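Local coordinates for protein dihydropteroate synthase (Clostridioides difficile, PDB 6PZ2) that catalyses the condensation of a dihydropterin pyrophosphate with p-aminobenzoate to form dihydropteroate in folate synthesis, and belongs to the enzyme family targeted by sulfonamides, at residues A[204-212]-A[242-250]; A[228-239]-A[253-262]. All coordinates share one frame; numbering follows the deposited sequence.

Interaction 1 of 2, residues A[204-212]-A[242-250]; sequences YPILLGTSR and GVDIVRVHD. With PT1 (pteroic acid), chain K; SO4 (sulfate ion), chain B; SO4 (sulfate ion), chain D.
Leu207 and Leu208 pair in parallel with Ile245 and Val246, joining the last two strands of the TIM barrel of dihydropteroate synthase. Leu208 N donates to Ile245 O and Leu208 O receives Arg247 N, while CD1 of Leu207 leans on CG2 of Ile245 at 3.8 Å. Just before these rungs in the chain, Asp244 turns its carboxylate back to the backbone of Ile206, and OD2 takes the N-H of Ile206 (3.1 Å) with its anti lone pair; Ile206 O in turn accepts from both Asp244 N and Ile245 N. At the other end of the strands the pterin site opens. Gly209, with no side chain, leaves room for O1 of pteroic acid, which makes a weak hydrogen bond to Gly209 O. The extended Arg247 lays its guanidinium flat against the pterin, with PT1 N8 3.2 Å above its plane and over its centre. Its edge faces a sulfate: NH2 of Arg247 donates to O2 of that sulfate at 2.8 Å, and Asp53 pairs with NE. His249 is held by its edge: NE2 donates to the same sulfate and ND1 shares a 2.6 Å hydrogen bond with Ser211 OG. That fixes the ring's rotation and presents one face to Arg212, whose guanidinium stacks on it with planes 16° apart. Beyond the ring, Arg212 NH2 reaches Asp250 OD1 at 3.4 Å in a weak salt bridge and a second sulfate through O1 at 2.9 Å.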
loop_
_atom_site.group_PDB
_atom_site.type_symbol
_atom_site.label_atom_id
_atom_site.label_comp_id
_atom_site.label_asym_id
_atom_site.label_seq_id
_atom_site.Cartn_x
_atom_site.Cartn_y
_atom_site.Cartn_z
ATOM N N TYR A 204 -17.417 13.151 9.990
ATOM C CA TYR A 204 -17.983 12.950 8.631
ATOM C C TYR A 204 -17.158 11.902 7.870
ATOM O O TYR A 204 -15.954 11.803 8.087
ATOM C CB TYR A 204 -17.984 14.265 7.835
ATOM C CG TYR A 204 -18.994 15.261 8.351
ATOM C CD1 TYR A 204 -20.318 15.226 7.935
ATOM C CD2 TYR A 204 -18.632 16.205 9.297
ATOM C CE1 TYR A 204 -21.264 16.102 8.446
ATOM C CE2 TYR A 204 -19.563 17.092 9.815
ATOM C CZ TYR A 204 -20.884 17.031 9.402
ATOM O OH TYR A 204 -21.782 17.907 9.943
ATOM N N PRO A 205 -17.788 11.172 6.934
ATOM C CA PRO A 205 -17.082 10.288 6.021
ATOM C C PRO A 205 -16.019 11.072 5.240
ATOM O O PRO A 205 -16.177 12.277 5.046
ATOM C CB PRO A 205 -18.132 9.719 5.070
ATOM C CG PRO A 205 -19.455 9.932 5.780
ATOM C CD PRO A 205 -19.222 11.167 6.618
ATOM N N ILE A 206 -14.911 10.415 4.892
ATOM C CA ILE A 206 -13.789 11.110 4.220
ATOM C C ILE A 206 -13.524 10.440 2.875
ATOM O O ILE A 206 -13.576 9.206 2.759
ATOM C CB ILE A 206 -12.536 11.090 5.115
ATOM C CG1 ILE A 206 -12.800 11.866 6.409
ATOM C CG2 ILE A 206 -11.299 11.610 4.391
ATOM C CD1 ILE A 206 -11.845 11.521 7.526
ATOM N N LEU A 207 -13.253 11.280 1.880
ATOM C CA LEU A 207 -12.890 10.854 0.566
ATOM C C LEU A 207 -11.496 11.388 0.251
ATOM O O LEU A 207 -11.185 12.552 0.567
ATOM C CB LEU A 207 -13.917 11.354 -0.452
ATOM C CG LEU A 207 -13.768 10.842 -1.884
ATOM C CD1 LEU A 207 -15.114 10.838 -2.590
ATOM C CD2 LEU A 207 -12.803 11.700 -2.668
ATOM N N LEU A 208 -10.692 10.523 -0.363
ATOM C CA LEU A 208 -9.297 10.899 -0.672
ATOM C C LEU A 208 -9.015 10.672 -2.155
ATOM O O LEU A 208 -9.377 9.632 -2.732
ATOM C CB LEU A 208 -8.338 10.083 0.206
ATOM C CG LEU A 208 -6.864 10.323 -0.068
ATOM C CD1 LEU A 208 -6.502 11.749 0.311
ATOM C CD2 LEU A 208 -5.980 9.332 0.684
ATOM N N GLY A 209 -8.330 11.637 -2.762
ATOM C CA GLY A 209 -7.856 11.426 -4.106
ATOM C C GLY A 209 -6.410 11.853 -4.294
ATOM O O GLY A 209 -6.086 13.022 -4.097
ATOM N N THR A 210 -5.573 10.897 -4.693
ATOM C CA THR A 210 -4.121 11.112 -4.905
ATOM C C THR A 210 -3.675 10.541 -6.249
ATOM O O THR A 210 -2.592 10.861 -6.728
ATOM C CB THR A 210 -3.266 10.431 -3.826
ATOM O OG1 THR A 210 -3.445 9.015 -3.943
ATOM C CG2 THR A 210 -3.633 10.891 -2.436
ATOM N N SER A 211 -4.525 9.705 -6.836
ATOM C CA SER A 211 -4.168 8.868 -7.958
ATOM C C SER A 211 -3.449 9.687 -9.030
ATOM O O SER A 211 -3.975 10.641 -9.562
ATOM C CB SER A 211 -5.387 8.197 -8.514
ATOM O OG SER A 211 -5.025 7.303 -9.552
ATOM N N ARG A 212 -2.217 9.297 -9.287
ATOM C CA ARG A 212 -1.344 9.791 -10.355
ATOM C C ARG A 212 -0.896 11.234 -10.127
ATOM O O ARG A 212 -0.252 11.768 -11.010
ATOM C CB ARG A 212 -1.990 9.686 -11.736
ATOM C CG ARG A 212 -2.304 8.251 -12.126
ATOM C CD ARG A 212 -2.852 8.146 -13.532
ATOM N NE ARG A 212 -3.288 6.770 -13.662
ATOM C CZ ARG A 212 -3.912 6.308 -14.728
ATOM N NH1 ARG A 212 -4.142 7.159 -15.707
ATOM N NH2 ARG A 212 -4.294 5.039 -14.805
ATOM N N GLY A 242 -8.765 6.618 8.403
ATOM C CA GLY A 242 -10.190 6.867 8.512
ATOM C C GLY A 242 -10.868 7.105 7.167
ATOM O O GLY A 242 -12.094 7.338 7.143
ATOM N N VAL A 243 -10.119 7.023 6.053
ATOM C CA VAL A 243 -10.714 7.274 4.744
ATOM C C VAL A 243 -11.773 6.210 4.439
ATOM O O VAL A 243 -11.549 5.029 4.669
ATOM C CB VAL A 243 -9.663 7.320 3.636
ATOM C CG1 VAL A 243 -10.329 7.318 2.288
ATOM C CG2 VAL A 243 -8.725 8.517 3.797
ATOM N N ASP A 244 -12.884 6.656 3.863
ATOM C CA ASP A 244 -14.027 5.801 3.543
ATOM C C ASP A 244 -14.104 5.529 2.043
ATOM O O ASP A 244 -14.622 4.503 1.625
ATOM C CB ASP A 244 -15.325 6.493 3.969
ATOM C CG ASP A 244 -15.473 6.502 5.474
ATOM O OD1 ASP A 244 -15.689 5.393 6.037
ATOM O OD2 ASP A 244 -15.284 7.591 6.078
ATOM N N ILE A 245 -13.666 6.494 1.237
ATOM C CA ILE A 245 -13.818 6.387 -0.179
ATOM C C ILE A 245 -12.514 6.873 -0.796
ATOM O O ILE A 245 -12.082 7.971 -0.419
ATOM C CB ILE A 245 -14.975 7.269 -0.708
ATOM C CG1 ILE A 245 -16.287 7.040 0.048
ATOM C CG2 ILE A 245 -15.126 7.090 -2.208
ATOM C CD1 ILE A 245 -17.442 7.920 -0.378
ATOM N N VAL A 246 -11.981 6.130 -1.763
ATOM C CA VAL A 246 -10.819 6.590 -2.510
ATOM C C VAL A 246 -11.229 6.787 -3.966
ATOM O O VAL A 246 -11.901 5.946 -4.548
ATOM C CB VAL A 246 -9.611 5.636 -2.400
ATOM C CG1 VAL A 246 -9.025 5.676 -1.001
ATOM C CG2 VAL A 246 -9.935 4.201 -2.794
ATOM N N ARG A 247 -10.780 7.895 -4.538
ATOM C CA ARG A 247 -11.067 8.219 -5.921
ATOM C C ARG A 247 -9.819 7.847 -6.730
ATOM O O ARG A 247 -8.819 8.530 -6.580
ATOM C CB ARG A 247 -11.353 9.727 -6.052
ATOM C CG ARG A 247 -11.654 10.248 -7.451
ATOM C CD ARG A 247 -11.930 11.748 -7.501
ATOM N NE ARG A 247 -12.143 12.317 -8.827
ATOM C CZ ARG A 247 -11.196 12.606 -9.707
ATOM N NH1 ARG A 247 -9.912 12.465 -9.407
ATOM N NH2 ARG A 247 -11.548 13.023 -10.912
ATOM N N VAL A 248 -9.913 6.882 -7.640
ATOM C CA VAL A 248 -8.765 6.259 -8.290
ATOM C C VAL A 248 -9.011 6.045 -9.784
ATOM O O VAL A 248 -10.149 5.846 -10.207
ATOM C CB VAL A 248 -8.404 4.921 -7.629
ATOM C CG1 VAL A 248 -7.906 5.146 -6.207
ATOM C CG2 VAL A 248 -9.580 3.950 -7.669
ATOM N N HIS A 249 -7.923 6.097 -10.563
ATOM C CA HIS A 249 -7.954 5.614 -11.943
ATOM C C HIS A 249 -7.932 4.082 -12.055
ATOM O O HIS A 249 -8.437 3.553 -13.028
ATOM C CB HIS A 249 -6.748 6.135 -12.710
ATOM C CG HIS A 249 -6.729 7.619 -12.722
ATOM N ND1 HIS A 249 -6.041 8.340 -11.763
ATOM C CD2 HIS A 249 -7.296 8.502 -13.572
ATOM C CE1 HIS A 249 -6.202 9.621 -12.025
ATOM N NE2 HIS A 249 -6.977 9.757 -13.124
ATOM N N ASP A 250 -7.270 3.373 -11.147
ATOM C CA ASP A 250 -7.021 1.961 -11.322
ATOM C C ASP A 250 -7.847 1.249 -10.254
ATOM O O ASP A 250 -7.457 1.105 -9.089
ATOM C CB ASP A 250 -5.535 1.617 -11.196
ATOM C CG ASP A 250 -4.645 2.354 -12.180
ATOM O OD1 ASP A 250 -4.043 3.391 -11.814
ATOM O OD2 ASP A 250 -4.587 1.900 -13.316
HETATM C C2 PT1 K . -9.839 14.907 -5.502
HETATM C C3 PT1 K . -9.921 15.240 -6.914
HETATM C C5 PT1 K . -11.287 15.391 -7.418
HETATM N N6 PT1 K . -8.861 15.388 -7.752
HETATM C C7 PT1 K . -12.163 14.962 -5.279
HETATM N N9 PT1 K . -12.312 15.267 -6.576
HETATM C C10 PT1 K . -9.061 15.712 -9.040
HETATM N N11 PT1 K . -13.231 14.813 -4.475
HETATM C C12 PT1 K . -10.364 15.898 -9.519
HETATM C C21 PT1 K . -1.433 17.210 -9.471
HETATM O O22 PT1 K . -0.847 17.834 -8.574
HETATM O O1 PT1 K . -8.653 14.732 -4.899
HETATM N N4 PT1 K . -10.944 14.808 -4.735
HETATM N N8 PT1 K . -11.441 15.698 -8.724
HETATM C C13 PT1 K . -7.867 15.909 -9.950
HETATM N N14 PT1 K . -7.071 17.006 -9.412
HETATM C C15 PT1 K . -5.724 17.049 -9.500
HETATM C C16 PT1 K . -4.994 16.213 -10.354
HETATM C C17 PT1 K . -5.043 17.917 -8.657
HETATM C C18 PT1 K . -3.604 16.296 -10.368
HETATM C C19 PT1 K . -3.653 17.999 -8.665
HETATM C C20 PT1 K . -2.933 17.176 -9.516
HETATM O O23 PT1 K . -0.776 16.567 -10.292
HETATM S S SO4 B . -7.872 13.242 -12.549
HETATM O O1 SO4 B . -6.984 14.403 -12.782
HETATM O O2 SO4 B . -9.256 13.715 -12.324
HETATM O O3 SO4 B . -7.406 12.494 -11.361
HETATM O O4 SO4 B . -7.842 12.354 -13.733
HETATM S S SO4 D . -6.224 4.753 -18.083
HETATM O O1 SO4 D . -4.812 4.836 -17.640
HETATM O O2 SO4 D . -6.651 6.133 -18.439
HETATM O O3 SO4 D . -7.175 4.233 -17.063
HETATM O O4 SO4 D . -6.196 3.822 -19.235
HETATM O O HOH W 1 -6.558 8.248 -4.940
HETATM O O HOH W 2 -5.179 4.533 -9.406
#

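Interaction 2 of 2, residues A[228-239]-A[253-262]; sequences LEGTIATTVLGI and ENLMAARMTD. With SO4 (sulfate ion), chain H.
CG of Asn254 and OG1 of Thr235 both stand anti to their own carbonyl carbons (chi1 -73° in each), which swings the amide of Asn254 and the hydroxyl of Thr235 toward each other between helices 228-239 and 253-262. Thr235 OG1 donates to Asn254 OD1 at 2.9 Å, approaching from above the carbonyl plane instead of along a lone pair. The amide fits as a knob into the hole formed by Leu228, Thr231, Ile232 and Thr235, and its ND2 is satisfied by Asp250 O, so a polar residue can be buried here. Further along, the small side chains of Ala257 and Ala258 receive branched ones, with the segment axes 9.2 Å apart at a crossing angle of -32°. The methyl of Ala257 meets CG2 of Ile232 at 3.6 Å and CG2 of Val236 at 4.0 Å, and CD1 of Ile239 lies against CB of Ala258 at 3.6 Å. Thr261 turns its OG1 back to Ala257 O (2.8 Å), which satisfies the hydroxyl within its own helix; Val236 then packs both methyls against that hydroxyl oxygen, and CG2 of Thr261 meets CG2 of Ile239. At the start of the pair, CD2 of Leu228 rests on the aliphatic CG of Glu253. Val236 also packs on Leu237 of the second subunit, which puts this helix pair at the subunit interface. Such side-by-side packing of successive helices belongs to the outer layer of a TIM barrel.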
loop_
_atom_site.group_PDB
_atom_site.type_symbol
_atom_site.label_atom_id
_atom_site.label_comp_id
_atom_site.label_asym_id
_atom_site.label_seq_id
_atom_site.Cartn_x
_atom_site.Cartn_y
_atom_site.Cartn_z
ATOM N N LEU A 228 1.311 3.965 -9.949
ATOM C CA LEU A 228 0.275 3.177 -9.255
ATOM C C LEU A 228 0.728 2.725 -7.852
ATOM O O LEU A 228 -0.125 2.707 -6.942
ATOM C CB LEU A 228 -0.079 1.975 -10.139
ATOM C CG LEU A 228 -1.125 1.022 -9.568
ATOM C CD1 LEU A 228 -2.340 1.776 -9.047
ATOM C CD2 LEU A 228 -1.527 0.014 -10.620
ATOM N N GLU A 229 1.997 2.345 -7.621
ATOM C CA GLU A 229 2.283 1.775 -6.305
ATOM C C GLU A 229 2.323 2.911 -5.280
ATOM O O GLU A 229 1.928 2.685 -4.136
ATOM C CB GLU A 229 3.444 0.782 -6.138
ATOM C CG GLU A 229 4.480 0.612 -7.211
ATOM C CD GLU A 229 4.088 0.121 -8.588
ATOM O OE1 GLU A 229 3.563 -1.003 -8.702
ATOM O OE2 GLU A 229 4.339 0.899 -9.539
ATOM N N GLY A 230 2.670 4.128 -5.677
ATOM C CA GLY A 230 2.510 5.274 -4.773
ATOM C C GLY A 230 1.061 5.521 -4.382
ATOM O O GLY A 230 0.736 5.827 -3.224
ATOM N N THR A 231 0.171 5.414 -5.364
ATOM C CA THR A 231 -1.225 5.662 -5.119
ATOM C C THR A 231 -1.753 4.581 -4.167
ATOM O O THR A 231 -2.490 4.855 -3.197
ATOM C CB THR A 231 -1.996 5.629 -6.442
ATOM O OG1 THR A 231 -1.484 6.665 -7.288
ATOM C CG2 THR A 231 -3.490 5.697 -6.216
ATOM N N ILE A 232 -1.346 3.345 -4.443
ATOM C CA ILE A 232 -1.740 2.241 -3.533
ATOM C C ILE A 232 -1.240 2.532 -2.120
ATOM O O ILE A 232 -1.983 2.359 -1.167
ATOM C CB ILE A 232 -1.272 0.877 -4.065
ATOM C CG1 ILE A 232 -2.080 0.520 -5.314
ATOM C CG2 ILE A 232 -1.390 -0.199 -2.995
ATOM C CD1 ILE A 232 -1.576 -0.724 -5.981
ATOM N N ALA A 233 -0.047 3.106 -1.980
ATOM C CA ALA A 233 0.425 3.411 -0.651
ATOM C C ALA A 233 -0.516 4.411 0.030
ATOM O O ALA A 233 -0.872 4.230 1.218
ATOM C CB ALA A 233 1.840 3.935 -0.705
ATOM N N THR A 234 -0.937 5.448 -0.703
ATOM C CA THR A 234 -1.789 6.476 -0.075
ATOM C C THR A 234 -3.203 5.928 0.183
ATOM O O THR A 234 -3.842 6.285 1.171
ATOM C CB THR A 234 -1.849 7.741 -0.937
ATOM O OG1 THR A 234 -2.483 7.404 -2.166
ATOM C CG2 THR A 234 -0.473 8.311 -1.232
ATOM N N THR A 235 -3.690 5.067 -0.688
ATOM C CA THR A 235 -4.965 4.398 -0.408
ATOM C C THR A 235 -4.880 3.679 0.938
ATOM O O THR A 235 -5.770 3.784 1.777
ATOM C CB THR A 235 -5.321 3.427 -1.533
ATOM O OG1 THR A 235 -5.734 4.187 -2.665
ATOM C CG2 THR A 235 -6.430 2.456 -1.180
ATOM N N VAL A 236 -3.806 2.941 1.141
ATOM C CA VAL A 236 -3.660 2.044 2.317
ATOM C C VAL A 236 -3.549 2.863 3.609
ATOM O O VAL A 236 -4.231 2.598 4.607
ATOM C CB VAL A 236 -2.454 1.097 2.118
ATOM C CG1 VAL A 236 -2.062 0.331 3.373
ATOM C CG2 VAL A 236 -2.757 0.114 1.005
ATOM N N LEU A 237 -2.688 3.868 3.574
ATOM C CA LEU A 237 -2.485 4.759 4.699
ATOM C C LEU A 237 -3.764 5.551 4.983
ATOM O O LEU A 237 -4.111 5.794 6.154
ATOM C CB LEU A 237 -1.311 5.702 4.380
ATOM C CG LEU A 237 0.033 4.993 4.215
ATOM C CD1 LEU A 237 1.103 5.924 3.659
ATOM C CD2 LEU A 237 0.501 4.407 5.537
ATOM N N GLY A 238 -4.426 5.973 3.908
ATOM C CA GLY A 238 -5.660 6.714 4.045
ATOM C C GLY A 238 -6.683 5.898 4.795
ATOM O O GLY A 238 -7.282 6.364 5.766
ATOM N N ILE A 239 -6.870 4.662 4.383
ATOM C CA ILE A 239 -7.893 3.837 5.048
ATOM C C ILE A 239 -7.527 3.709 6.523
ATOM O O ILE A 239 -8.358 3.858 7.378
ATOM C CB ILE A 239 -8.002 2.437 4.436
ATOM C CG1 ILE A 239 -8.500 2.517 2.993
ATOM C CG2 ILE A 239 -8.895 1.549 5.311
ATOM C CD1 ILE A 239 -8.151 1.295 2.163
ATOM N N GLU A 253 -6.743 -2.709 -8.672
ATOM C CA GLU A 253 -5.539 -2.714 -7.866
ATOM C C GLU A 253 -5.812 -1.996 -6.546
ATOM O O GLU A 253 -5.532 -2.532 -5.474
ATOM C CB GLU A 253 -4.381 -2.087 -8.639
ATOM C CG GLU A 253 -3.992 -2.876 -9.872
ATOM C CD GLU A 253 -4.776 -2.533 -11.136
ATOM O OE1 GLU A 253 -5.734 -1.719 -11.096
ATOM O OE2 GLU A 253 -4.424 -3.085 -12.176
ATOM N N ASN A 254 -6.429 -0.820 -6.586
ATOM C CA ASN A 254 -6.717 -0.147 -5.330
ATOM C C ASN A 254 -7.747 -0.942 -4.516
ATOM O O ASN A 254 -7.654 -0.950 -3.297
ATOM C CB ASN A 254 -7.177 1.289 -5.537
ATOM C CG ASN A 254 -6.027 2.191 -5.942
ATOM O OD1 ASN A 254 -5.302 2.655 -5.065
ATOM N ND2 ASN A 254 -5.888 2.425 -7.239
ATOM N N LEU A 255 -8.760 -1.531 -5.142
ATOM C CA LEU A 255 -9.727 -2.335 -4.341
ATOM C C LEU A 255 -9.014 -3.491 -3.616
ATOM O O LEU A 255 -9.307 -3.738 -2.431
ATOM C CB LEU A 255 -10.828 -2.879 -5.252
ATOM C CG LEU A 255 -11.886 -3.762 -4.583
ATOM C CD1 LEU A 255 -12.600 -3.073 -3.440
ATOM C CD2 LEU A 255 -12.920 -4.211 -5.598
ATOM N N MET A 256 -8.097 -4.186 -4.311
ATOM C CA MET A 256 -7.414 -5.344 -3.700
ATOM C C MET A 256 -6.619 -4.875 -2.474
ATOM O O MET A 256 -6.747 -5.459 -1.412
ATOM C CB MET A 256 -6.479 -6.063 -4.683
ATOM C CG MET A 256 -7.170 -6.708 -5.858
ATOM S SD MET A 256 -8.488 -7.817 -5.306
ATOM C CE MET A 256 -9.991 -6.903 -5.622
ATOM N N ALA A 257 -5.870 -3.764 -2.573
ATOM C CA ALA A 257 -5.132 -3.214 -1.437
ATOM C C ALA A 257 -6.075 -2.772 -0.306
ATOM O O ALA A 257 -5.776 -2.911 0.908
ATOM C CB ALA A 257 -4.273 -2.051 -1.933
ATOM N N ALA A 258 -7.209 -2.183 -0.691
ATOM C CA ALA A 258 -8.176 -1.715 0.276
ATOM C C ALA A 258 -8.763 -2.905 1.046
ATOM O O ALA A 258 -9.011 -2.797 2.225
ATOM C CB ALA A 258 -9.285 -0.958 -0.427
ATOM N N ARG A 259 -9.015 -4.012 0.378
ATOM C CA ARG A 259 -9.567 -5.190 1.097
ATOM C C ARG A 259 -8.551 -5.728 2.107
ATOM O O ARG A 259 -8.924 -6.084 3.203
ATOM C CB ARG A 259 -9.927 -6.279 0.090
ATOM C CG ARG A 259 -11.173 -5.919 -0.700
ATOM C CD ARG A 259 -11.621 -7.055 -1.585
ATOM N NE ARG A 259 -12.869 -6.741 -2.243
ATOM C CZ ARG A 259 -13.395 -7.461 -3.230
ATOM N NH1 ARG A 259 -14.567 -7.118 -3.738
ATOM N NH2 ARG A 259 -12.768 -8.536 -3.684
ATOM N N MET A 260 -7.259 -5.665 1.768
ATOM C CA MET A 260 -6.239 -6.171 2.647
ATOM C C MET A 260 -6.185 -5.247 3.858
ATOM O O MET A 260 -6.191 -5.703 4.987
ATOM C CB MET A 260 -4.875 -6.278 1.946
ATOM C CG MET A 260 -3.834 -7.041 2.764
ATOM S SD MET A 260 -4.355 -8.776 3.060
ATOM C CE MET A 260 -3.798 -9.018 4.742
ATOM N N THR A 261 -6.236 -3.942 3.612
ATOM C CA THR A 261 -6.206 -2.998 4.704
ATOM C C THR A 261 -7.483 -3.103 5.549
ATOM O O THR A 261 -7.435 -3.029 6.786
ATOM C CB THR A 261 -6.000 -1.576 4.159
ATOM O OG1 THR A 261 -4.963 -1.562 3.172
ATOM C CG2 THR A 261 -5.695 -0.617 5.275
ATOM N N ASP A 262 -8.627 -3.259 4.890
ATOM C CA ASP A 262 -9.900 -3.382 5.632
ATOM C C ASP A 262 -9.795 -4.586 6.579
ATOM O O ASP A 262 -10.232 -4.502 7.721
ATOM C CB ASP A 262 -11.131 -3.586 4.729
ATOM C CG ASP A 262 -11.534 -2.379 3.893
ATOM O OD1 ASP A 262 -11.100 -1.241 4.245
ATOM O OD2 ASP A 262 -12.235 -2.591 2.867
HETATM S S SO4 H . -15.424 -10.315 -5.832
HETATM O O1 SO4 H . -16.476 -9.598 -5.067
HETATM O O2 SO4 H . -14.712 -9.415 -6.793
HETATM O O3 SO4 H . -14.492 -10.855 -4.816
HETATM O O4 SO4 H . -16.018 -11.454 -6.586
#

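How the interactions relate
The two contacts form adjacent layers, the strand pair nearer the middle of the chain, with centres about 10 Å apart: interaction 1 joins strands 207-208 and 245-248, and interaction 2 joins helices 228-240 and 251-265 outside them. Their segments alternate along the chain as strand, helix, strand, helix, in the C-terminal part of the barrel. Helix 228-240 lies in the connection between the two parallel strands, and helix 251-265 follows directly after the second. The layers touch where Thr210 OG1 meets Thr234 OG1 at 2.6 Å, a probable hydrogen bond, and where Val248 CG1 packs on Asn254 CG at 3.5 Å. Interaction 1 holds Leu207, Gly209 and Arg247 of the pteroic acid pocket, while interaction 2 also packs against the second subunit.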